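Local coordinates for protein MgGH51 (Meripilus giganteus, PDB 6ZPV) that probably hydrolyses terminal alpha-L-arabinofuranosyl residues from arabinose-containing polysaccharides, as a fungal GH51 alpha-L-arabinofuranosidase, at residues A[359-364]-A[388-394]. Sequence-based numbering, arbitrary orientation.
Sequences YPYRWH and PVLSPVP. With MAN (alpha-D-mannopyranose), chain B.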
loop_
_atom_site.group_PDB
_atom_site.type_symbol
_atom_site.label_atom_id
_atom_site.label_comp_id
_atom_site.label_asym_id
_atom_site.label_seq_id
_atom_site.Cartn_x
_atom_site.Cartn_y
_atom_site.Cartn_z
ATOM N N TYR A 359 -11.973 -23.818 -5.938
ATOM C CA TYR A 359 -12.363 -22.506 -6.487
ATOM C C TYR A 359 -13.557 -22.614 -7.417
ATOM O O TYR A 359 -14.377 -21.683 -7.422
ATOM C CB TYR A 359 -11.211 -21.774 -7.176
ATOM C CG TYR A 359 -11.468 -20.302 -7.433
ATOM C CD1 TYR A 359 -11.610 -19.397 -6.380
ATOM C CD2 TYR A 359 -11.461 -19.756 -8.707
ATOM C CE1 TYR A 359 -11.714 -18.036 -6.563
ATOM C CE2 TYR A 359 -11.531 -18.384 -8.912
ATOM C CZ TYR A 359 -11.601 -17.521 -7.837
ATOM O OH TYR A 359 -11.573 -16.154 -8.076
ATOM N N PRO A 360 -13.750 -23.669 -8.252
ATOM C CA PRO A 360 -14.934 -23.648 -9.105
ATOM C C PRO A 360 -16.255 -23.433 -8.350
ATOM O O PRO A 360 -17.062 -22.605 -8.754
ATOM C CB PRO A 360 -14.832 -24.925 -9.877
ATOM C CG PRO A 360 -13.338 -25.191 -9.979
ATOM C CD PRO A 360 -12.814 -24.756 -8.624
ATOM N N TYR A 361 -16.474 -24.123 -7.240
ATOM C CA TYR A 361 -17.725 -23.926 -6.498
ATOM C C TYR A 361 -17.691 -22.624 -5.707
ATOM O O TYR A 361 -18.726 -22.009 -5.490
ATOM C CB TYR A 361 -18.154 -25.146 -5.653
ATOM C CG TYR A 361 -17.357 -25.453 -4.398
ATOM C CD1 TYR A 361 -17.439 -24.639 -3.282
ATOM C CD2 TYR A 361 -16.561 -26.574 -4.291
ATOM C CE1 TYR A 361 -16.733 -24.945 -2.112
ATOM C CE2 TYR A 361 -15.851 -26.887 -3.155
ATOM C CZ TYR A 361 -15.972 -26.093 -2.043
ATOM O OH TYR A 361 -15.234 -26.427 -0.910
ATOM N N ARG A 362 -16.515 -22.239 -5.198
ATOM C CA ARG A 362 -16.419 -20.983 -4.454
ATOM C C ARG A 362 -16.704 -19.772 -5.389
ATOM O O ARG A 362 -17.558 -18.917 -5.060
ATOM C CB ARG A 362 -15.089 -20.847 -3.722
ATOM C CG ARG A 362 -14.892 -21.937 -2.681
ATOM C CD ARG A 362 -13.600 -21.814 -1.873
ATOM N NE ARG A 362 -12.374 -21.976 -2.662
ATOM C CZ ARG A 362 -11.468 -21.062 -2.986
ATOM N NH1 ARG A 362 -11.644 -19.773 -2.711
ATOM N NH2 ARG A 362 -10.355 -21.432 -3.571
ATOM N N TRP A 363 -15.996 -19.723 -6.501
ATOM C CA TRP A 363 -16.294 -18.720 -7.541
ATOM C C TRP A 363 -17.759 -18.802 -7.946
ATOM O O TRP A 363 -18.444 -17.760 -8.025
ATOM C CB TRP A 363 -15.397 -18.990 -8.773
ATOM C CG TRP A 363 -15.796 -18.211 -9.998
ATOM C CD1 TRP A 363 -16.623 -18.610 -10.994
ATOM C CD2 TRP A 363 -15.416 -16.859 -10.317
ATOM N NE1 TRP A 363 -16.814 -17.619 -11.895
ATOM C CE2 TRP A 363 -16.076 -16.534 -11.508
ATOM C CE3 TRP A 363 -14.618 -15.876 -9.706
ATOM C CZ2 TRP A 363 -15.948 -15.296 -12.125
ATOM C CZ3 TRP A 363 -14.498 -14.656 -10.312
ATOM C CH2 TRP A 363 -15.153 -14.365 -11.514
ATOM N N HIS A 364 -18.268 -19.974 -8.288
ATOM C CA HIS A 364 -19.658 -20.035 -8.757
ATOM C C HIS A 364 -20.601 -19.450 -7.712
ATOM O O HIS A 364 -21.473 -18.619 -8.057
ATOM C CB HIS A 364 -20.048 -21.475 -9.060
ATOM C CG HIS A 364 -21.494 -21.588 -9.455
ATOM N ND1 HIS A 364 -22.521 -21.659 -8.520
ATOM C CD2 HIS A 364 -22.077 -21.509 -10.654
ATOM C CE1 HIS A 364 -23.692 -21.697 -9.167
ATOM N NE2 HIS A 364 -23.449 -21.602 -10.414
ATOM N N PRO A 388 -8.829 -24.142 -13.722
ATOM C CA PRO A 388 -10.003 -24.868 -14.168
ATOM C C PRO A 388 -10.997 -23.962 -14.852
ATOM O O PRO A 388 -10.990 -22.744 -14.718
ATOM C CB PRO A 388 -10.597 -25.343 -12.828
ATOM C CG PRO A 388 -10.182 -24.286 -11.832
ATOM C CD PRO A 388 -8.789 -23.879 -12.275
ATOM N N VAL A 389 -11.936 -24.592 -15.521
ATOM C CA VAL A 389 -13.007 -23.884 -16.220
ATOM C C VAL A 389 -14.082 -23.434 -15.223
ATOM O O VAL A 389 -14.588 -24.231 -14.463
ATOM C CB VAL A 389 -13.623 -24.792 -17.254
ATOM C CG1 VAL A 389 -14.733 -24.034 -17.971
ATOM C CG2 VAL A 389 -12.553 -25.353 -18.196
ATOM N N LEU A 390 -14.334 -22.133 -15.160
ATOM C CA LEU A 390 -15.248 -21.523 -14.203
ATOM C C LEU A 390 -16.617 -21.197 -14.772
ATOM O O LEU A 390 -16.719 -20.874 -15.952
ATOM C CB LEU A 390 -14.634 -20.276 -13.594
ATOM C CG LEU A 390 -13.270 -20.461 -12.940
ATOM C CD1 LEU A 390 -12.726 -19.098 -12.474
ATOM C CD2 LEU A 390 -13.329 -21.424 -11.772
ATOM N N SER A 391 -17.626 -21.251 -13.908
ATOM C CA SER A 391 -19.000 -20.848 -14.219
ATOM C C SER A 391 -19.464 -19.965 -13.070
ATOM O O SER A 391 -19.388 -20.369 -11.908
ATOM C CB SER A 391 -19.867 -22.092 -14.300
ATOM O OG SER A 391 -21.194 -21.701 -14.507
ATOM N N PRO A 392 -19.992 -18.748 -13.314
ATOM C CA PRO A 392 -20.111 -18.126 -14.637
ATOM C C PRO A 392 -18.746 -17.841 -15.274
ATOM O O PRO A 392 -17.705 -17.803 -14.630
ATOM C CB PRO A 392 -20.885 -16.816 -14.304
ATOM C CG PRO A 392 -20.496 -16.486 -12.926
ATOM C CD PRO A 392 -20.403 -17.819 -12.258
ATOM N N VAL A 393 -18.772 -17.641 -16.583
ATOM C CA VAL A 393 -17.550 -17.308 -17.361
ATOM C C VAL A 393 -16.987 -16.015 -16.810
ATOM O O VAL A 393 -17.673 -14.996 -16.701
ATOM C CB VAL A 393 -17.856 -17.197 -18.861
ATOM C CG1 VAL A 393 -16.599 -16.712 -19.621
ATOM C CG2 VAL A 393 -18.342 -18.491 -19.441
ATOM N N PRO A 394 -15.714 -16.013 -16.330
ATOM C CA PRO A 394 -15.124 -14.796 -15.816
ATOM C C PRO A 394 -14.970 -13.753 -16.917
ATOM O O PRO A 394 -14.391 -14.064 -17.960
ATOM C CB PRO A 394 -13.766 -15.206 -15.265
ATOM C CG PRO A 394 -13.815 -16.661 -15.153
ATOM C CD PRO A 394 -14.791 -17.145 -16.198
HETATM C C1 MAN B . -11.373 -30.152 -19.006
HETATM C C2 MAN B . -11.979 -31.543 -18.988
HETATM C C3 MAN B . -13.007 -31.774 -20.135
HETATM C C4 MAN B . -14.022 -30.666 -20.124
HETATM C C5 MAN B . -13.346 -29.282 -20.186
HETATM C C6 MAN B . -14.397 -28.127 -20.180
HETATM O O2 MAN B . -12.643 -31.758 -17.710
HETATM O O3 MAN B . -13.684 -32.990 -19.910
HETATM O O4 MAN B . -14.931 -30.840 -21.216
HETATM O O5 MAN B . -12.414 -29.188 -19.097
HETATM O O6 MAN B . -15.010 -28.090 -18.860
HETATM O O HOH W 1 -17.033 -22.716 -11.558
#
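The W363 indole has CD1 of L390 over one face, a CH-pi contact 4.0 Å from the centroid of the five-membered ring and only 9° off its normal. At the indole's edge lie O of S391, near CD1, and O of P392, to which NE1 of W363 donates at 2.9 Å, meeting a lone pair in the carbonyl plane though the oxygen sits 16° out of the ring plane. CB of W363 covers one face of the Y359 ring. P394 meets the indole obliquely, CB of P394 lying 3.8 Å from CZ2 of W363. CD1 of L390 also touches CE2 of Y359, at 3.8 Å, while CD2 of L390 rests against CA of P360; the Y359 hydroxyl is hydrogen-bonded to O of V348 and N of T382. CG of P360 meets CG of P388 at 3.8 Å. O of S391 also lies at the edge of the H364 ring and takes a CA-H...O contact from H364. Helix 359-373 is thus joined to the loop leading into strand 396-403 of the (beta/alpha)8 barrel; V389 and V393 point away from the helix and belong to a glycan pocket, with CG2 of V389 3.7 Å from O6 of the mannose. Apolar contact dominates; the indole N-H occupies O of P392, and a water accepts from N of S391 and donates to O of P360 in the helix.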